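Local coordinates for F5/8 type C domain protein (Bacteroides ovatus, PDB 4ZRX), which is a putative alpha-L-fucosidase, probably hydrolysing fucose from glycans, that carries an F5/8 type C domain likely to take part in sugar binding, at residues N6-V9 with K10-F14; L75-E78 with Q79-R82; A132-K136 with Y137-F141; N162-F165 with I166-T170; E254-R258 with L259-S263. All coordinates share one frame; numbering follows the deposited sequence.

Interaction 1. Residues N6-V9 with K10-F14; sequences NYYV and KHVEF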
# COMPACT_ATOMS: atom_id res chain seq x y z
N ASN A 6 -23.43 15.52 22.69
CA ASN A 6 -23.70 14.15 22.29
C ASN A 6 -23.02 13.75 20.95
O ASN A 6 -22.77 14.60 20.11
CB ASN A 6 -25.19 13.91 22.13
CG ASN A 6 -25.80 14.78 21.03
OD1 ASN A 6 -25.87 16.01 21.19
ND2 ASN A 6 -26.23 14.16 19.93
N TYR A 7 -22.83 12.45 20.79
CA TYR A 7 -22.14 11.89 19.63
C TYR A 7 -23.00 10.78 19.04
O TYR A 7 -23.79 10.12 19.74
CB TYR A 7 -20.76 11.36 20.04
CG TYR A 7 -19.94 12.44 20.70
CD1 TYR A 7 -19.31 13.42 19.95
CD2 TYR A 7 -19.88 12.55 22.09
CE1 TYR A 7 -18.59 14.45 20.55
CE2 TYR A 7 -19.16 13.59 22.70
CZ TYR A 7 -18.52 14.52 21.92
OH TYR A 7 -17.88 15.54 22.53
N TYR A 8 -22.83 10.58 17.74
CA TYR A 8 -23.50 9.52 17.02
C TYR A 8 -22.51 8.42 16.74
O TYR A 8 -21.51 8.66 16.04
CB TYR A 8 -24.00 10.05 15.68
CG TYR A 8 -24.79 11.29 15.85
CD1 TYR A 8 -26.07 11.23 16.45
CD2 TYR A 8 -24.31 12.53 15.47
CE1 TYR A 8 -26.82 12.37 16.62
CE2 TYR A 8 -25.09 13.69 15.67
CZ TYR A 8 -26.33 13.59 16.22
OH TYR A 8 -27.05 14.76 16.43
N VAL A 9 -22.73 7.23 17.28
CA VAL A 9 -21.80 6.13 17.07
C VAL A 9 -22.06 5.49 15.70
O VAL A 9 -23.13 4.96 15.48
CB VAL A 9 -21.84 5.08 18.21
CG1 VAL A 9 -20.89 3.98 17.98
CG2 VAL A 9 -21.54 5.72 19.56
N LYS A 10 -21.05 5.56 14.80
CA LYS A 10 -20.97 4.81 13.52
C LYS A 10 -21.84 5.27 12.39
O LYS A 10 -21.44 5.18 11.22
CB LYS A 10 -21.11 3.29 13.75
CG LYS A 10 -20.70 2.44 12.58
CD LYS A 10 -20.75 0.95 12.97
CE LYS A 10 -20.73 0.01 11.77
NZ LYS A 10 -20.68 -1.42 12.24
N HIS A 11 -23.04 5.76 12.71
CA HIS A 11 -23.99 6.24 11.70
C HIS A 11 -24.80 7.39 12.23
O HIS A 11 -25.12 7.41 13.42
CB HIS A 11 -24.86 5.05 11.28
CG HIS A 11 -25.95 5.38 10.33
ND1 HIS A 11 -27.28 5.19 10.66
CD2 HIS A 11 -25.94 5.86 9.06
CE1 HIS A 11 -28.03 5.54 9.63
NE2 HIS A 11 -27.25 5.94 8.65
N VAL A 12 -25.07 8.35 11.36
CA VAL A 12 -26.04 9.38 11.66
C VAL A 12 -26.88 9.65 10.43
O VAL A 12 -26.38 9.68 9.33
CB VAL A 12 -25.34 10.69 12.16
CG1 VAL A 12 -24.36 11.31 11.11
CG2 VAL A 12 -26.36 11.72 12.56
N GLU A 13 -28.19 9.82 10.64
CA GLU A 13 -29.14 10.18 9.60
C GLU A 13 -29.45 11.67 9.73
O GLU A 13 -29.79 12.12 10.82
CB GLU A 13 -30.44 9.38 9.79
CG GLU A 13 -30.28 7.88 9.56
CD GLU A 13 -30.66 7.00 10.77
OE1 GLU A 13 -30.37 7.36 11.95
OE2 GLU A 13 -31.21 5.91 10.53
N PHE A 14 -29.36 12.44 8.66
CA PHE A 14 -29.67 13.84 8.73
C PHE A 14 -31.21 13.96 8.59
O PHE A 14 -31.81 13.27 7.76
CB PHE A 14 -29.02 14.63 7.61
CG PHE A 14 -27.53 14.52 7.57
CD1 PHE A 14 -26.77 14.58 8.75
CD2 PHE A 14 -26.89 14.40 6.35
CE1 PHE A 14 -25.37 14.49 8.70
CE2 PHE A 14 -25.48 14.30 6.30
CZ PHE A 14 -24.74 14.37 7.49
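A local CH-pi contact joins Tyr-8 and Val-12 across a classic gamma turn centred on Lys-10, where the N-terminal strand 8-9 gives way to strand 11-13. The latter runs antiparallel to strand 279-290 in the large sheet of the TIM-barrel-type domain, whereas strand 8-9 pairs in parallel with strand 30-31, so the turn hands the chain from one sheet to the other. Lys-10 has the positive phi (75°) of the classic form. It brings His-11 N back to Val-9 O at 2.9 Å, a weak bond. The reversal sets Tyr-8 and Val-12 on facing sides, their alpha carbons 5.9 Å apart, and each side chain starts out toward the other. The phenol ring of Tyr-8, with CG anti to its carbonyl carbon (chi1 -52°), turns one face to the valine. Its methylene is also close to the turn, with Tyr-8 CB 3.7 Å from His-11 O. Met-26 of helix 20-27 packs against both side chains, and Arg-29 binds the Tyr-8 hydroxyl. The polar ends of the turn are engaged elsewhere: Lys-10 NZ forms salt bridges with Asp-222 and Asp-223, and His-11 NE2 is hydrogen-bonded to Glu-279. Within the pair a single methyl does most of the touching: Val-12 CG2 stands over the middle of the Tyr-8 ring, 3.6 Å from its centroid and 12° off the ring normal.

Interaction 2. Residues L75-E78 with Q79-R82; sequences LDAE and QWVR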
# COMPACT_ATOMS: atom_id res chain seq x y z
N LEU A 75 6.12 -26.34 6.26
CA LEU A 75 5.35 -25.19 6.69
C LEU A 75 5.68 -24.89 8.16
O LEU A 75 5.73 -25.81 9.01
CB LEU A 75 3.88 -25.42 6.52
CG LEU A 75 2.98 -24.24 6.85
CD1 LEU A 75 1.81 -24.11 5.85
CD2 LEU A 75 2.45 -24.28 8.26
N ASP A 76 5.87 -23.60 8.47
CA ASP A 76 6.16 -23.18 9.82
C ASP A 76 5.50 -21.82 10.06
O ASP A 76 6.09 -20.75 9.75
CB ASP A 76 7.65 -23.16 10.00
CG ASP A 76 8.07 -22.81 11.42
OD1 ASP A 76 7.22 -22.53 12.29
OD2 ASP A 76 9.30 -22.78 11.61
N ALA A 77 4.29 -21.86 10.61
CA ALA A 77 3.57 -20.65 10.94
C ALA A 77 4.17 -19.83 12.09
O ALA A 77 3.95 -18.59 12.13
CB ALA A 77 2.13 -20.92 11.21
N GLU A 78 4.94 -20.47 12.97
CA GLU A 78 5.72 -19.74 13.98
C GLU A 78 6.74 -18.82 13.30
O GLU A 78 6.98 -17.72 13.76
CB GLU A 78 6.45 -20.61 15.01
CG GLU A 78 5.57 -21.46 15.87
CD GLU A 78 6.33 -22.11 17.08
OE1 GLU A 78 7.50 -21.77 17.29
OE2 GLU A 78 5.73 -22.93 17.79
N GLN A 79 7.33 -19.28 12.19
CA GLN A 79 8.28 -18.46 11.44
C GLN A 79 7.59 -17.25 10.86
O GLN A 79 8.11 -16.13 10.89
CB GLN A 79 8.97 -19.29 10.37
CG GLN A 79 10.03 -18.54 9.59
CD GLN A 79 9.64 -18.10 8.16
OE1 GLN A 79 8.47 -18.07 7.76
NE2 GLN A 79 10.66 -17.77 7.38
N TRP A 80 6.37 -17.45 10.36
CA TRP A 80 5.59 -16.32 9.88
C TRP A 80 5.35 -15.28 11.00
O TRP A 80 5.58 -14.10 10.83
CB TRP A 80 4.21 -16.71 9.32
CG TRP A 80 4.15 -17.81 8.33
CD1 TRP A 80 5.19 -18.44 7.72
CD2 TRP A 80 2.97 -18.43 7.85
NE1 TRP A 80 4.70 -19.41 6.87
CE2 TRP A 80 3.35 -19.43 6.97
CE3 TRP A 80 1.60 -18.22 8.08
CZ2 TRP A 80 2.43 -20.25 6.32
CZ3 TRP A 80 0.71 -19.06 7.44
CH2 TRP A 80 1.14 -20.05 6.57
N VAL A 81 4.79 -15.74 12.12
CA VAL A 81 4.34 -14.83 13.14
C VAL A 81 5.51 -14.21 13.85
O VAL A 81 5.48 -13.00 14.17
CB VAL A 81 3.36 -15.47 14.12
CG1 VAL A 81 2.99 -14.50 15.20
CG2 VAL A 81 2.09 -15.95 13.40
N ARG A 82 6.57 -14.96 14.09
CA ARG A 82 7.76 -14.38 14.74
C ARG A 82 8.34 -13.24 13.86
O ARG A 82 8.67 -12.14 14.34
CB ARG A 82 8.85 -15.43 14.96
CG ARG A 82 10.13 -14.91 15.67
CD ARG A 82 11.22 -16.01 15.89
NE ARG A 82 11.64 -16.66 14.66
CZ ARG A 82 11.27 -17.88 14.23
NH1 ARG A 82 10.40 -18.65 14.90
NH2 ARG A 82 11.75 -18.33 13.08
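Trp-80 lies against the start of its own helix with one face of the indole turned to the backbone of the preceding turn. Ala-77 CA sits above the five-membered ring, 3.9 Å from its centroid and 15° off the normal, a CH-pi contact, and Asp-76 O comes over the same face, 3.2 Å from Trp-80 CD1. The indole reaches this place because CG stands anti to the carbonyl carbon (chi1 -49°), which lays the ring against the backbone of residues 76 and 77. Leu-75 crosses the far end of the ring system at about a right angle, its CD1 3.9 Å from Trp-80 CZ2. Asp-76 and Gln-79 are also roughly perpendicular. The Asp-76 carboxylate, with CG anti to the backbone N (chi1 -176°), reaches forward so that OD1 accepts weakly from Gln-79 N at 3.3 Å. Regular helical bonding follows, with Val-81 N 3.0 Å from Ala-77 O and Arg-82 N 2.8 Å from Glu-78 O. Outside the turn, Trp-80 NE1 binds Gly-335 O and Phe-50 meets the indole edge-to-face, which together help to hold the ring in place; separately, Gln-79 OE1 accepts from Ile-337 N. The arrangement is that of a helix N-terminus: an aspartate N-cap combined with a hydrophobic staple, in which Leu-75, just before the cap, packs on Trp-80, four residues beyond it.

Interaction 3. Residues A132-K136 with Y137-F141; sequences AACDK and YDMKF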
# COMPACT_ATOMS: atom_id res chain seq x y z
N ALA A 132 -2.05 -21.13 16.63
CA ALA A 132 -1.10 -21.55 17.65
C ALA A 132 0.13 -20.61 17.75
O ALA A 132 0.55 -20.24 18.84
CB ALA A 132 -0.68 -22.99 17.40
N ALA A 133 0.63 -20.19 16.60
CA ALA A 133 1.73 -19.24 16.51
C ALA A 133 1.28 -17.85 17.02
O ALA A 133 2.03 -17.24 17.78
CB ALA A 133 2.30 -19.17 15.18
N CYS A 134 0.05 -17.43 16.73
CA CYS A 134 -0.44 -16.19 17.30
C CYS A 134 -0.55 -16.27 18.81
O CYS A 134 -0.26 -15.29 19.50
CB CYS A 134 -1.74 -15.76 16.74
SG CYS A 134 -1.66 -15.28 14.95
N ASP A 135 -1.02 -17.41 19.32
CA ASP A 135 -1.06 -17.68 20.78
C ASP A 135 0.32 -17.51 21.42
O ASP A 135 0.44 -16.85 22.46
CB ASP A 135 -1.56 -19.08 21.10
CG ASP A 135 -3.05 -19.29 20.79
OD1 ASP A 135 -3.80 -18.31 20.49
OD2 ASP A 135 -3.46 -20.50 20.87
N LYS A 136 1.36 -18.03 20.78
CA LYS A 136 2.70 -17.98 21.32
C LYS A 136 3.25 -16.56 21.40
O LYS A 136 3.85 -16.18 22.42
CB LYS A 136 3.66 -18.86 20.48
CG LYS A 136 5.12 -18.78 20.87
CD LYS A 136 5.89 -19.79 20.11
CE LYS A 136 7.40 -19.54 20.12
NZ LYS A 136 8.03 -20.39 21.06
N TYR A 137 3.04 -15.80 20.35
CA TYR A 137 3.59 -14.42 20.24
C TYR A 137 2.65 -13.31 20.60
O TYR A 137 3.00 -12.12 20.42
CB TYR A 137 4.15 -14.22 18.82
CG TYR A 137 5.38 -15.03 18.56
CD1 TYR A 137 6.62 -14.60 19.01
CD2 TYR A 137 5.31 -16.24 17.87
CE1 TYR A 137 7.75 -15.37 18.83
CE2 TYR A 137 6.43 -17.00 17.66
CZ TYR A 137 7.67 -16.54 18.16
OH TYR A 137 8.77 -17.28 17.95
N ASP A 138 1.46 -13.63 21.10
CA ASP A 138 0.45 -12.65 21.48
C ASP A 138 0.17 -11.70 20.33
O ASP A 138 0.28 -10.47 20.45
CB ASP A 138 0.87 -11.88 22.77
CG ASP A 138 -0.24 -10.96 23.28
OD1 ASP A 138 -1.42 -11.23 23.01
OD2 ASP A 138 0.01 -9.96 24.01
N MSE A 139 -0.13 -12.30 19.17
CA MSE A 139 -0.41 -11.58 17.95
C MSE A 139 -1.88 -11.68 17.66
O MSE A 139 -2.46 -12.77 17.67
CB MSE A 139 0.43 -12.16 16.80
CG MSE A 139 0.02 -11.71 15.39
SE MSE A 139 0.70 -9.89 15.09
CE MSE A 139 2.48 -10.24 14.53
N LYS A 140 -2.50 -10.56 17.27
CA LYS A 140 -3.91 -10.57 16.92
C LYS A 140 -4.09 -11.28 15.56
O LYS A 140 -3.15 -11.35 14.76
CB LYS A 140 -4.52 -9.18 16.87
CG LYS A 140 -4.64 -8.52 18.24
CD LYS A 140 -5.20 -7.09 17.96
CE LYS A 140 -4.63 -6.10 18.86
NZ LYS A 140 -5.10 -6.30 20.20
N PHE A 141 -5.28 -11.79 15.34
CA PHE A 141 -5.56 -12.74 14.25
C PHE A 141 -6.80 -12.28 13.57
O PHE A 141 -7.83 -11.96 14.23
CB PHE A 141 -5.76 -14.12 14.94
CG PHE A 141 -6.24 -15.21 14.07
CD1 PHE A 141 -5.38 -15.87 13.25
CD2 PHE A 141 -7.54 -15.63 14.16
CE1 PHE A 141 -5.82 -17.00 12.51
CE2 PHE A 141 -8.01 -16.72 13.40
CZ PHE A 141 -7.14 -17.41 12.59
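Lys-136 and Tyr-137 run side by side in the same direction, the aliphatic chain of the lysine laid along the phenol ring. Lys-136 CG lies over one face, 4.2 Å from the ring centroid and offset toward the rim, and further out Lys-136 CE is 3.4 Å from Tyr-137 OH. Ala-133 O is at the edge of the same ring, 3.4 Å from Tyr-137 CD2, and also accepts from Tyr-137 N at 3.1 Å. The second cluster gathers round Cys-134. With SG anti to the carbonyl carbon (chi1 -67°), the thiol leans toward the outgoing chain, 4.0 Å from CG of the selenomethionine Met-139 and 4.1 Å from Phe-141 CD1, an oblique sulfur-aromatic contact.

The backbone positions both groups. Asp-138 takes a positive phi (53°), and Met-139 N returns to Cys-134 O at 3.0 Å in a nearly straight bond. Further out, Val-81 and Arg-82 of helix 77-86 cover Tyr-137, while Val-92 of strand 91-97 packs on Cys-134 and Met-139. Lys-85 NZ donates to Asp-138 O. The reversal is a Schellman motif closing helix 126-137 and leading directly into strand 140-145, one of the helix-to-strand connections of the TIM-barrel-type domain.

Interaction 4. Residues N162-F165 with I166-T170; sequences NDFF and IRQLT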
# COMPACT_ATOMS: atom_id res chain seq x y z
N ASN A 162 -25.49 -19.05 0.97
CA ASN A 162 -25.47 -18.25 2.18
C ASN A 162 -25.34 -19.11 3.40
O ASN A 162 -24.54 -18.83 4.27
CB ASN A 162 -26.68 -17.32 2.24
CG ASN A 162 -26.55 -16.13 1.29
OD1 ASN A 162 -25.45 -15.59 1.10
ND2 ASN A 162 -27.65 -15.67 0.77
N ASP A 163 -26.09 -20.22 3.47
CA ASP A 163 -25.97 -21.16 4.60
C ASP A 163 -24.57 -21.75 4.67
O ASP A 163 -23.99 -21.89 5.75
CB ASP A 163 -26.99 -22.32 4.48
CG ASP A 163 -26.88 -23.37 5.61
OD1 ASP A 163 -27.45 -23.12 6.70
OD2 ASP A 163 -26.28 -24.45 5.41
N PHE A 164 -24.07 -22.15 3.51
CA PHE A 164 -22.73 -22.77 3.36
C PHE A 164 -21.65 -21.81 3.87
O PHE A 164 -20.76 -22.19 4.63
CB PHE A 164 -22.58 -23.05 1.83
CG PHE A 164 -21.19 -23.55 1.38
CD1 PHE A 164 -20.87 -24.89 1.38
CD2 PHE A 164 -20.25 -22.65 0.94
CE1 PHE A 164 -19.61 -25.32 0.93
CE2 PHE A 164 -19.07 -23.05 0.49
CZ PHE A 164 -18.72 -24.39 0.51
N PHE A 165 -21.78 -20.58 3.44
CA PHE A 165 -20.87 -19.49 3.84
C PHE A 165 -20.90 -19.25 5.32
O PHE A 165 -19.87 -19.16 5.95
CB PHE A 165 -21.19 -18.23 3.08
CG PHE A 165 -20.07 -17.15 3.16
CD1 PHE A 165 -18.95 -17.26 2.35
CD2 PHE A 165 -20.15 -16.14 4.07
CE1 PHE A 165 -17.94 -16.32 2.43
CE2 PHE A 165 -19.16 -15.16 4.14
CZ PHE A 165 -18.04 -15.28 3.31
N ILE A 166 -22.11 -19.23 5.91
CA ILE A 166 -22.21 -19.06 7.34
C ILE A 166 -21.58 -20.24 8.02
O ILE A 166 -20.99 -20.07 9.08
CB ILE A 166 -23.71 -18.83 7.79
CG1 ILE A 166 -24.12 -17.42 7.34
CG2 ILE A 166 -23.87 -18.97 9.30
CD1 ILE A 166 -25.60 -17.14 7.47
N ARG A 167 -21.75 -21.47 7.49
CA ARG A 167 -21.13 -22.60 8.17
C ARG A 167 -19.62 -22.50 8.13
O ARG A 167 -18.98 -22.75 9.14
CB ARG A 167 -21.62 -23.95 7.64
CG ARG A 167 -22.94 -24.29 8.20
CD ARG A 167 -23.54 -25.47 7.44
NE ARG A 167 -22.68 -26.65 7.35
CZ ARG A 167 -22.47 -27.34 6.22
NH1 ARG A 167 -22.98 -26.92 5.07
NH2 ARG A 167 -21.73 -28.44 6.23
N GLN A 168 -19.05 -22.07 7.01
CA GLN A 168 -17.59 -21.81 6.96
C GLN A 168 -17.11 -20.74 7.94
O GLN A 168 -16.12 -20.92 8.69
CB GLN A 168 -17.17 -21.43 5.55
CG GLN A 168 -17.32 -22.58 4.57
CD GLN A 168 -16.72 -22.28 3.19
OE1 GLN A 168 -16.61 -21.11 2.77
NE2 GLN A 168 -16.42 -23.32 2.45
N LEU A 169 -17.86 -19.67 7.97
CA LEU A 169 -17.58 -18.50 8.84
C LEU A 169 -17.67 -18.88 10.28
O LEU A 169 -16.86 -18.52 11.06
CB LEU A 169 -18.51 -17.38 8.46
CG LEU A 169 -18.41 -16.07 9.24
CD1 LEU A 169 -17.06 -15.43 9.00
CD2 LEU A 169 -19.56 -15.19 8.80
N THR A 170 -18.69 -19.67 10.63
CA THR A 170 -18.88 -20.15 12.00
C THR A 170 -17.73 -21.02 12.42
O THR A 170 -17.23 -20.87 13.49
CB THR A 170 -20.23 -20.87 12.13
OG1 THR A 170 -21.29 -19.95 11.80
CG2 THR A 170 -20.42 -21.45 13.54
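Backbone hydrogen bonds of the alpha-helical i to i+4 kind link the two halves of this mid-helix segment: Ile-166 N to Asn-162 O, Arg-167 N to Asp-163 O, Gln-168 N to Phe-164 O and Leu-169 N to Phe-165 O, all between 2.9 and 3.0 Å. One more bond of this series has company. Ile-166 O accepts from Thr-170 N at 2.8 Å and also from Thr-170 OG1 at 2.7 Å, the two donors arriving from opposite faces of the carbonyl plane, so the threonine hydroxyl is satisfied within its own helix.

Among the side chains, the closest approach is an amide against an aromatic ring. Gln-168 NE2 lies 3.2 Å from Phe-164 CZ and 3.3 Å from Phe-164 CE2, with ring and amide planes inclined at 46°, an oblique meeting at the outer end of the ring. The glutamine chain is extended beyond CG, which carries the amide back one turn to that end. The amide is held from outside as well, OE1 accepting from Lys-97 NZ and NE2 donating to Thr-109 OG1, so both of its polar atoms are engaged.

The charged pair is looser: in the conformers described, Asp-163 OD2 is 4.1 Å from Arg-167 NH1, beyond a salt bridge, and since both residues have a second conformer the geometry is tentative.

Helix 158-174 is the crossover of a beta-alpha-beta unit between strands 140-145 and 181-184. Phe-165 and Leu-169 pack inward on Leu-145 and Phe-184, while Ile-166 meets Ala-203 and Phe-204 of helix 201-211.

Interaction 5. Residues E254-R258 with L259-S263; sequences ENNKR and LGVFS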
# COMPACT_ATOMS: atom_id res chain seq x y z
N GLU A 254 -27.59 2.58 -5.40
CA GLU A 254 -28.34 3.76 -5.85
C GLU A 254 -27.84 5.03 -5.17
O GLU A 254 -27.65 6.02 -5.83
CB GLU A 254 -29.86 3.62 -5.62
CG GLU A 254 -30.69 4.61 -6.44
CD GLU A 254 -32.18 4.50 -6.18
OE1 GLU A 254 -32.59 4.64 -5.01
OE2 GLU A 254 -32.94 4.28 -7.15
N ASN A 255 -27.65 4.99 -3.86
CA ASN A 255 -27.20 6.17 -3.11
C ASN A 255 -25.79 6.62 -3.49
O ASN A 255 -25.55 7.78 -3.72
CB ASN A 255 -27.33 5.95 -1.62
CG ASN A 255 -28.81 5.82 -1.21
OD1 ASN A 255 -29.71 5.69 -2.07
ND2 ASN A 255 -29.06 5.85 0.06
N ASN A 256 -24.89 5.67 -3.63
CA ASN A 256 -23.59 6.04 -4.14
C ASN A 256 -23.60 6.62 -5.53
O ASN A 256 -22.87 7.58 -5.81
CB ASN A 256 -22.62 4.87 -4.03
CG ASN A 256 -22.29 4.52 -2.61
OD1 ASN A 256 -22.44 5.33 -1.70
ND2 ASN A 256 -21.87 3.27 -2.40
N LYS A 257 -24.44 6.07 -6.42
CA LYS A 257 -24.53 6.63 -7.77
C LYS A 257 -25.10 8.04 -7.74
O LYS A 257 -24.57 8.94 -8.41
CB LYS A 257 -25.37 5.70 -8.70
CG LYS A 257 -25.69 6.22 -10.11
CD LYS A 257 -24.64 5.85 -11.19
CE LYS A 257 -25.34 5.81 -12.58
NZ LYS A 257 -24.41 5.86 -13.77
N ARG A 258 -26.13 8.26 -6.93
CA ARG A 258 -26.72 9.59 -6.81
C ARG A 258 -25.71 10.61 -6.30
O ARG A 258 -25.68 11.71 -6.80
CB ARG A 258 -27.98 9.56 -5.92
CG ARG A 258 -28.60 10.92 -5.57
CD ARG A 258 -29.51 10.77 -4.36
NE ARG A 258 -30.61 9.87 -4.71
CZ ARG A 258 -30.91 8.69 -4.14
NH1 ARG A 258 -30.24 8.20 -3.10
NH2 ARG A 258 -31.96 8.00 -4.61
N LEU A 259 -24.84 10.22 -5.37
CA LEU A 259 -23.84 11.18 -4.87
C LEU A 259 -22.57 11.25 -5.70
O LEU A 259 -21.76 12.13 -5.45
CB LEU A 259 -23.46 10.86 -3.43
CG LEU A 259 -24.55 10.94 -2.37
CD1 LEU A 259 -23.96 10.86 -1.00
CD2 LEU A 259 -25.39 12.16 -2.51
N GLY A 260 -22.39 10.35 -6.66
CA GLY A 260 -21.18 10.31 -7.47
C GLY A 260 -19.96 9.81 -6.68
O GLY A 260 -18.87 10.31 -6.88
N VAL A 261 -20.16 8.83 -5.80
CA VAL A 261 -19.10 8.32 -4.97
C VAL A 261 -18.96 6.81 -5.19
O VAL A 261 -19.93 6.09 -5.61
CB VAL A 261 -19.30 8.62 -3.47
CG1 VAL A 261 -19.21 10.09 -3.26
CG2 VAL A 261 -20.59 8.07 -2.93
N PHE A 262 -17.74 6.34 -4.95
CA PHE A 262 -17.40 4.94 -5.14
C PHE A 262 -16.06 4.80 -4.45
O PHE A 262 -15.44 5.84 -4.11
CB PHE A 262 -17.32 4.58 -6.67
CG PHE A 262 -16.57 5.59 -7.50
CD1 PHE A 262 -17.20 6.72 -8.02
CD2 PHE A 262 -15.22 5.46 -7.72
CE1 PHE A 262 -16.46 7.70 -8.80
CE2 PHE A 262 -14.49 6.38 -8.46
CZ PHE A 262 -15.10 7.52 -9.02
N SER A 263 -15.62 3.58 -4.21
CA SER A 263 -14.44 3.38 -3.38
C SER A 263 -13.19 4.16 -3.78
O SER A 263 -12.52 4.66 -2.90
CB SER A 263 -14.12 1.92 -3.23
OG SER A 263 -15.23 1.25 -2.67
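The amide of Asn-256 and the isopropyl group of Val-261 meet at about a right angle where helix 252-259 ends. Val-261 CG2 comes at a slant above the amide plane on the oxygen side, 3.5 Å from Asn-256 OD1, while Asn-256 CB touches Val-261 O at 3.3 Å. With CG anti to its carbonyl carbon (chi1 -67°), the amide is carried beside the departing chain, and its OD1 accepts from Thr-245 N in a neighbouring loop, which helps to fix its rotation.

The second flat group, the guanidinium of Arg-258, turns back along the helix. Asn-255 OD1 lies slightly out of its plane and receives NH1 at 2.8 Å, although the donor stands well above the plane of the asparagine amide. Arg-258 NH2 also reaches Glu-254 OE1 at 3.4 Å, a weak salt bridge that is doubtful because the glutamate has two conformers. Bending at chi3 brings the guanidinium round to these partners.

Leu-259 lies against the last full turn, its CG 3.6 Å from Asn-255 O, and touches Val-243. Its amide keeps the helical bond to Asn-255 O, at 3.0 Å.

Beyond it the backbone changes course. Gly-260 has a positive phi of 72°, a conformation that favours glycine, and its N approaches Lys-257 O from above the carbonyl plane. Val-261 N then returns to Asn-256 O at 3.0 Å with an almost straight N-H (171°). Val-261 itself packs on Leu-244 and Leu-268. This is a Schellman motif with glycine at the position of positive phi, terminating the helix and releasing the chain into a surface loop.

Interactions 2 and 3 are the one pair in direct touch, their centres 10 Å apart: Arg-82 CD lies 3.4 Å from Tyr-137 OH, and Ala-77 O 3.5 Å from Ala-133 CB, packing the start of helix 77-86 against the end of helix 126-137. Interaction 3 leads into strand 140-145, which helix 158-174 of interaction 4 follows in the chain; their nearest atoms are about 9 Å apart. Interactions 1 and 5 are neighbours without touching, nearest atoms about 8 Å apart, whereas 2 and 5 lie on opposite sides of the chain's centre, 42 Å between centres. Interactions 3 and 5 both end helices in Schellman motifs, while interaction 2 caps a beginning.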